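Local coordinates for protein glutathione S-transferase (Bombyx mori, PDB 5ZFG) that probably conjugates glutathione to electrophilic compounds, as glutathione transferases do, and metabolises the insecticide diazinon in the silkworm, at residues Gly11-Ala23 and Ile158-Leu170. Sequence-based numbering, arbitrary orientation.
Sequences GPPSLSVRQALVA and IADFPLINSTMTL. With EDO (1,2-ethanediol), chain G.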
ATOM      1  N   GLY B  11       8.606  -9.454  13.266  1.00 11.91           N
ATOM      2  CA  GLY B  11       7.735  -9.068  12.175  1.00  7.94           C
ATOM      3  C   GLY B  11       8.296  -7.943  11.333  1.00  6.93           C
ATOM      4  O   GLY B  11       8.503  -6.829  11.814  1.00  7.67           O
ATOM      5  N   PRO B  12       8.542  -8.207  10.051  1.00  8.27           N
ATOM      6  CA  PRO B  12       9.192  -7.208   9.184  1.00  6.22           C
ATOM      7  C   PRO B  12       8.498  -5.850   9.183  1.00  8.82           C
ATOM      8  O   PRO B  12       9.194  -4.820   9.182  1.00  9.76           O
ATOM      9  CB  PRO B  12       9.158  -7.878   7.802  1.00 10.05           C
ATOM     10  CG  PRO B  12       9.320  -9.348   8.157  1.00  9.95           C
ATOM     11  CD  PRO B  12       8.502  -9.539   9.416  1.00 12.10           C
ATOM     12  N   PRO B  13       7.152  -5.770   9.202  1.00  8.11           N
ATOM     13  CA  PRO B  13       6.532  -4.427   9.231  1.00  8.87           C
ATOM     14  C   PRO B  13       6.855  -3.650  10.501  1.00  7.51           C
ATOM     15  O   PRO B  13       7.073  -2.424  10.461  1.00  6.10           O
ATOM     16  CB  PRO B  13       5.028  -4.731   9.112  1.00  8.70           C
ATOM     17  CG  PRO B  13       4.957  -6.066   8.476  1.00  8.89           C
ATOM     18  CD  PRO B  13       6.116  -6.820   9.089  1.00  8.09           C
ATOM     19  N   SER B  14       6.901  -4.355  11.631  1.00  4.45           N
ATOM     20  CA  SER B  14       7.313  -3.742  12.894  1.00  6.43           C
ATOM     21  C   SER B  14       8.763  -3.266  12.822  1.00  6.44           C
ATOM     22  O   SER B  14       9.082  -2.153  13.272  1.00  6.14           O
ATOM     23  CB  SER B  14       7.147  -4.744  14.045  1.00  7.63           C
ATOM     24  OG  SER B  14       5.791  -5.028  14.386  1.00  9.71           O
ATOM     25  N   LEU B  15       9.665  -4.117  12.299  1.00  4.78           N
ATOM     26  CA  LEU B  15      11.076  -3.754  12.222  1.00  6.03           C
ATOM     27  C   LEU B  15      11.267  -2.504  11.388  1.00  7.67           C
ATOM     28  O   LEU B  15      12.076  -1.638  11.732  1.00  6.74           O
ATOM     29  CB  LEU B  15      11.910  -4.895  11.637  1.00  5.51           C
ATOM     30  CG  LEU B  15      11.712  -6.281  12.282  1.00  7.28           C
ATOM     31  CD1 LEU B  15      12.319  -7.365  11.397  1.00  9.67           C
ATOM     32  CD2 LEU B  15      12.349  -6.321  13.658  1.00  7.96           C
ATOM     33  N   SER B  16      10.515  -2.389  10.291  1.00  4.10           N
ATOM     34  CA  SER B  16      10.687  -1.246   9.399  1.00  4.62           C
ATOM     35  C   SER B  16      10.326   0.054  10.103  1.00  6.64           C
ATOM     36  O   SER B  16      11.011   1.072   9.935  1.00  6.64           O
ATOM     37  CB  SER B  16       9.826  -1.428   8.145  1.00  4.20           C
ATOM     38  OG  SER B  16      10.206  -2.578   7.427  1.00  5.60           O
ATOM     39  N   VAL B  17       9.240   0.043  10.878  1.00  4.48           N
ATOM     40  CA  VAL B  17       8.840   1.251  11.587  1.00  4.92           C
ATOM     41  C   VAL B  17       9.881   1.600  12.648  1.00  6.92           C
ATOM     42  O   VAL B  17      10.246   2.767  12.817  1.00  5.30           O
ATOM     43  CB  VAL B  17       7.434   1.104  12.196  1.00  5.35           C
ATOM     44  CG1 VAL B  17       7.095   2.313  13.081  1.00  5.65           C
ATOM     45  CG2 VAL B  17       6.351   0.967  11.093  1.00  5.56           C
ATOM     46  N   ARG B  18      10.423   0.592  13.329  1.00  8.36           N
ATOM     47  CA  ARG B  18      11.439   0.892  14.340  1.00  7.45           C
ATOM     48  C   ARG B  18      12.690   1.496  13.711  1.00  5.03           C
ATOM     49  O   ARG B  18      13.250   2.457  14.247  1.00  7.61           O
ATOM     50  CB  ARG B  18      11.768  -0.368  15.144  1.00  7.78           C
ATOM     51  CG  ARG B  18      10.621  -0.770  16.074  1.00  6.95           C
ATOM     52  CD  ARG B  18      10.821  -2.153  16.700  1.00  9.16           C
ATOM     53  NE  ARG B  18      12.154  -2.219  17.281  1.00 10.10           N
ATOM     54  CZ  ARG B  18      12.914  -3.306  17.317  1.00  7.84           C
ATOM     55  NH1 ARG B  18      12.478  -4.462  16.842  1.00  7.55           N
ATOM     56  NH2 ARG B  18      14.128  -3.229  17.835  1.00  9.93           N
ATOM     57  N   GLN B  19      13.146   0.945  12.582  1.00  5.55           N
ATOM     58  CA  GLN B  19      14.316   1.489  11.900  1.00  9.26           C
ATOM     59  C   GLN B  19      14.095   2.946  11.500  1.00  8.78           C
ATOM     60  O   GLN B  19      14.966   3.795  11.718  1.00  8.40           O
ATOM     61  CB  GLN B  19      14.659   0.633  10.682  1.00  8.98           C
ATOM     62  CG  GLN B  19      15.141  -0.760  11.056  1.00  8.45           C
ATOM     63  CD  GLN B  19      15.329  -1.604   9.840  1.00 10.65           C
ATOM     64  OE1 GLN B  19      14.453  -1.646   8.962  1.00 11.40           O
ATOM     65  NE2 GLN B  19      16.466  -2.285   9.758  1.00 12.20           N
ATOM     66  N   ALA B  20      12.917   3.267  10.956  1.00  8.65           N
ATOM     67  CA  ALA B  20      12.631   4.654  10.605  1.00  8.55           C
ATOM     68  C   ALA B  20      12.652   5.568  11.835  1.00  8.88           C
ATOM     69  O   ALA B  20      13.217   6.668  11.790  1.00 10.09           O
ATOM     70  CB  ALA B  20      11.278   4.753   9.896  1.00  6.87           C
ATOM     71  N   LEU B  21      12.006   5.145  12.929  1.00  7.26           N
ATOM     72  CA  LEU B  21      11.996   5.962  14.141  1.00  9.95           C
ATOM     73  C   LEU B  21      13.412   6.188  14.653  1.00 11.21           C
ATOM     74  O   LEU B  21      13.758   7.302  15.066  1.00 10.71           O
ATOM     75  CB  LEU B  21      11.140   5.306  15.222  1.00  8.92           C
ATOM     76  CG  LEU B  21       9.618   5.342  15.024  1.00  5.77           C
ATOM     77  CD1 LEU B  21       8.972   4.230  15.846  1.00  5.47           C
ATOM     78  CD2 LEU B  21       9.037   6.721  15.384  1.00  9.12           C
ATOM     79  N   VAL B  22      14.246   5.147  14.606  1.00 11.90           N
ATOM     80  CA  VAL B  22      15.631   5.265  15.059  1.00 12.22           C
ATOM     81  C   VAL B  22      16.430   6.158  14.119  1.00 13.74           C
ATOM     82  O   VAL B  22      17.160   7.054  14.566  1.00 14.94           O
ATOM     83  CB  VAL B  22      16.252   3.859  15.199  1.00 12.94           C
ATOM     84  CG1 VAL B  22      17.768   3.927  15.397  1.00 12.94           C
ATOM     85  CG2 VAL B  22      15.586   3.105  16.341  1.00  9.45           C
ATOM     86  N   ALA B  23      16.283   5.956  12.801  1.00 12.01           N
ATOM     87  CA  ALA B  23      17.023   6.771  11.836  1.00 12.42           C
ATOM     88  C   ALA B  23      16.653   8.243  11.948  1.00 16.75           C
ATOM     89  O   ALA B  23      17.505   9.128  11.783  1.00 17.96           O
ATOM     90  CB  ALA B  23      16.768   6.269  10.421  1.00 12.96           C
ATOM     91  N   ILE B 158      12.662   5.745   3.335  1.00  8.22           N
ATOM     92  CA  ILE B 158      11.782   4.793   4.017  1.00  7.69           C
ATOM     93  C   ILE B 158      11.404   3.626   3.108  1.00  8.06           C
ATOM     94  O   ILE B 158      10.967   2.591   3.602  1.00  8.20           O
ATOM     95  CB  ILE B 158      10.495   5.452   4.583  1.00  5.33           C
ATOM     96  CG1 ILE B 158       9.664   6.167   3.504  1.00  7.76           C
ATOM     97  CG2 ILE B 158      10.805   6.375   5.792  1.00  5.78           C
ATOM     98  CD1 ILE B 158       8.309   6.685   4.040  1.00  5.36           C
ATOM     99  N   ALA B 159      11.544   3.772   1.785  1.00  4.92           N
ATOM    100  CA  ALA B 159      11.261   2.648   0.896  1.00  5.34           C
ATOM    101  C   ALA B 159      12.229   1.493   1.126  1.00  7.85           C
ATOM    102  O   ALA B 159      11.890   0.334   0.859  1.00  5.73           O
ATOM    103  CB  ALA B 159      11.323   3.108  -0.563  1.00  8.33           C
ATOM    104  N   ASP B 160      13.426   1.780   1.644  1.00  9.11           N
ATOM    105  CA  ASP B 160      14.418   0.724   1.811  1.00  8.36           C
ATOM    106  C   ASP B 160      14.044  -0.257   2.919  1.00  6.58           C
ATOM    107  O   ASP B 160      14.247  -1.463   2.760  1.00  8.73           O
ATOM    108  CB  ASP B 160      15.783   1.337   2.094  1.00  8.74           C
ATOM    109  CG  ASP B 160      16.377   1.953   0.869  1.00  6.37           C
ATOM    110  OD1 ASP B 160      16.768   1.168  -0.026  1.00 11.95           O
ATOM    111  OD2 ASP B 160      16.395   3.202   0.776  1.00 10.61           O
ATOM    112  N   PHE B 161      13.518   0.235   4.043  1.00  6.92           N
ATOM    113  CA  PHE B 161      13.332  -0.632   5.208  1.00  4.53           C
ATOM    114  C   PHE B 161      12.406  -1.804   4.933  1.00  8.93           C
ATOM    115  O   PHE B 161      12.790  -2.943   5.251  1.00  6.65           O
ATOM    116  CB  PHE B 161      12.849   0.165   6.430  1.00  5.56           C
ATOM    117  CG  PHE B 161      13.746   1.300   6.809  1.00  6.56           C
ATOM    118  CD1 PHE B 161      15.113   1.101   6.990  1.00  7.30           C
ATOM    119  CD2 PHE B 161      13.223   2.580   6.969  1.00  8.94           C
ATOM    120  CE1 PHE B 161      15.946   2.173   7.314  1.00  8.03           C
ATOM    121  CE2 PHE B 161      14.042   3.653   7.310  1.00  7.82           C
ATOM    122  CZ  PHE B 161      15.411   3.445   7.478  1.00  9.55           C
ATOM    123  N   PRO B 162      11.204  -1.631   4.357  1.00  7.12           N
ATOM    124  CA  PRO B 162      10.372  -2.816   4.114  1.00  7.73           C
ATOM    125  C   PRO B 162      11.036  -3.795   3.165  1.00  4.59           C
ATOM    126  O   PRO B 162      10.949  -5.011   3.391  1.00  7.55           O
ATOM    127  CB  PRO B 162       9.063  -2.219   3.549  1.00  7.33           C
ATOM    128  CG  PRO B 162       9.047  -0.796   4.098  1.00  8.96           C
ATOM    129  CD  PRO B 162      10.485  -0.391   4.023  1.00  7.13           C
ATOM    130  N   LEU B 163      11.730  -3.303   2.129  1.00  5.95           N
ATOM    131  CA  LEU B 163      12.378  -4.233   1.208  1.00  6.30           C
ATOM    132  C   LEU B 163      13.560  -4.932   1.873  1.00  6.80           C
ATOM    133  O   LEU B 163      13.790  -6.125   1.641  1.00  9.64           O
ATOM    134  CB  LEU B 163      12.821  -3.500  -0.059  1.00  7.13           C
ATOM    135  CG  LEU B 163      11.667  -2.869  -0.877  1.00  4.33           C
ATOM    136  CD1 LEU B 163      12.188  -1.839  -1.880  1.00  7.04           C
ATOM    137  CD2 LEU B 163      10.891  -3.980  -1.581  1.00  8.55           C
ATOM    138  N   ILE B 164      14.303  -4.211   2.720  1.00  6.00           N
ATOM    139  CA  ILE B 164      15.411  -4.840   3.444  1.00  9.38           C
ATOM    140  C   ILE B 164      14.888  -5.986   4.299  1.00  5.83           C
ATOM    141  O   ILE B 164      15.406  -7.108   4.268  1.00  6.37           O
ATOM    142  CB  ILE B 164      16.158  -3.807   4.308  1.00  6.00           C
ATOM    143  CG1 ILE B 164      17.088  -2.937   3.444  1.00  8.90           C
ATOM    144  CG2 ILE B 164      16.918  -4.549   5.432  1.00  8.82           C
ATOM    145  CD1 ILE B 164      18.279  -3.698   2.873  1.00 10.81           C
ATOM    146  N   ASN B 165      13.831  -5.725   5.061  1.00  8.63           N
ATOM    147  CA  ASN B 165      13.316  -6.730   5.976  1.00  5.31           C
ATOM    148  C   ASN B 165      12.601  -7.875   5.259  1.00 10.68           C
ATOM    149  O   ASN B 165      12.588  -9.001   5.769  1.00  9.77           O
ATOM    150  CB  ASN B 165      12.427  -6.041   7.001  1.00  6.28           C
ATOM    151  CG  ASN B 165      13.241  -5.181   7.941  1.00  7.93           C
ATOM    152  OD1 ASN B 165      14.202  -5.675   8.546  1.00 10.22           O
ATOM    153  ND2 ASN B 165      12.896  -3.907   8.061  1.00  6.70           N
ATOM    154  N   SER B 166      12.012  -7.631   4.085  1.00  5.45           N
ATOM    155  CA  SER B 166      11.546  -8.753   3.274  1.00  7.84           C
ATOM    156  C   SER B 166      12.728  -9.625   2.840  1.00 10.56           C
ATOM    157  O   SER B 166      12.692 -10.856   2.958  1.00  9.87           O
ATOM    158  CB  SER B 166      10.773  -8.238   2.057  1.00  9.00           C
ATOM    159  OG  SER B 166       9.589  -7.546   2.449  1.00 10.22           O
ATOM    160  N   THR B 167      13.793  -8.989   2.340  1.00  8.82           N
ATOM    161  CA  THR B 167      14.970  -9.721   1.869  1.00  8.12           C
ATOM    162  C   THR B 167      15.670 -10.443   3.014  1.00 10.58           C
ATOM    163  O   THR B 167      16.231 -11.532   2.821  1.00 10.80           O
ATOM    164  CB  THR B 167      15.935  -8.746   1.184  1.00 11.21           C
ATOM    165  OG1 THR B 167      15.221  -7.982   0.187  1.00 11.09           O
ATOM    166  CG2 THR B 167      17.090  -9.503   0.523  1.00 10.73           C
ATOM    167  N   MET B 168      15.630  -9.855   4.208  1.00  9.65           N
ATOM    168  CA  MET B 168      16.210 -10.492   5.384  1.00 12.58           C
ATOM    169  C   MET B 168      15.608 -11.870   5.628  1.00 12.25           C
ATOM    170  O   MET B 168      16.316 -12.783   6.077  1.00 12.81           O
ATOM    171  CB  MET B 168      16.031  -9.576   6.604  1.00  8.70           C
ATOM    172  CG  MET B 168      16.414 -10.234   7.950  1.00 11.71           C
ATOM    173  SD  MET B 168      15.074 -11.206   8.674  1.00 10.78           S
ATOM    174  CE  MET B 168      14.033  -9.847   9.237  1.00 10.01           C
ATOM    175  N   THR B 169      14.320 -12.069   5.304  1.00  8.55           N
ATOM    176  CA  THR B 169      13.726 -13.377   5.544  1.00  9.35           C
ATOM    177  C   THR B 169      14.259 -14.427   4.576  1.00 10.89           C
ATOM    178  O   THR B 169      14.226 -15.619   4.898  1.00 11.02           O
ATOM    179  CB  THR B 169      12.199 -13.337   5.456  1.00 15.82           C
ATOM    180  OG1 THR B 169      11.798 -13.142   4.091  1.00 12.06           O
ATOM    181  CG2 THR B 169      11.615 -12.236   6.354  1.00 11.69           C
ATOM    182  N   LEU B 170      14.751 -14.016   3.405  1.00  9.82           N
ATOM    183  CA  LEU B 170      15.448 -14.961   2.544  1.00 11.21           C
ATOM    184  C   LEU B 170      16.770 -15.379   3.178  1.00 13.33           C
ATOM    185  O   LEU B 170      17.103 -16.571   3.217  1.00 15.85           O
ATOM    186  CB  LEU B 170      15.677 -14.357   1.156  1.00 14.26           C
ATOM    187  CG  LEU B 170      14.387 -14.114   0.362  1.00 14.05           C
ATOM    188  CD1 LEU B 170      14.645 -13.177  -0.815  1.00 15.39           C
ATOM    189  CD2 LEU B 170      13.768 -15.433  -0.126  1.00 16.92           C
TER
HETATM  190  C1  EDO G 301      14.758   0.088  18.254  0.86 18.86           C
HETATM  191  O1  EDO G 301      13.542  -0.161  18.977  0.86 11.59           O
HETATM  192  C2  EDO G 301      15.951  -0.674  18.838  0.86 14.57           C
HETATM  193  O2  EDO G 301      17.152   0.132  18.756  0.86 23.85           O
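The amide nitrogen ND2 of Asn165 gives both its hydrogens to helix 12-23. One goes to Gln19 OE1, with ND2 to OE1 at 2.9 Å; the other goes to Ser16 OG, 3.1 Å from ND2. Both bonds are moderately bent. ND2 lies above the carbonyl plane of Gln19, not on a lone pair, and the two amide planes are turned 37° apart. Asn165 OD1 is used too, since it is hydrogen-bonded to Ser201 of helix 195-208. With both ends of the amide held, its flip is fixed. Asn165 sits as a knob among Pro12, Leu15, Ser16 and Gln19, its CB 3.8 Å from Pro12 CB. An alanine here would remove the amide, and would probably leave Gln19 OE1, Ser16 OG and the Ser201 hydroxyl without this buried partner.

The contact joins the two domains of the glutathione transferase fold. Helix 12-23 follows the first strand of the thioredoxin-like N-terminal domain, and helix 160-172 belongs to the all-helical C-terminal domain. The axes of 12-23 and 160-170 come within 8.6 Å, their N-to-C directions 137° apart, closer to antiparallel than parallel.

Phe161 is the second knob, one turn earlier, among Ser16, Gln19, Ala20 and Ala23. Gln19 CB lies over one ring face in a CH-pi contact, 3.9 Å from the ring centroid. The Gln19 chain is extended beyond CG (chi2 174°), which carries OE1 past the ring to Asn165, while its NE2 bonds to Leu197 O. Ala20 CB touches Phe161 CE2, and Ala23 CB approaches CZ.

Past Asn165, Leu15 CD1 meets Met168 CE at 3.7 Å, their side chains crossing at about a right angle. Pro12 CG rests against the methyl CG2 of Thr169, whose hydroxyl turns to Ser166 O and to Thr114 of helix 89-114.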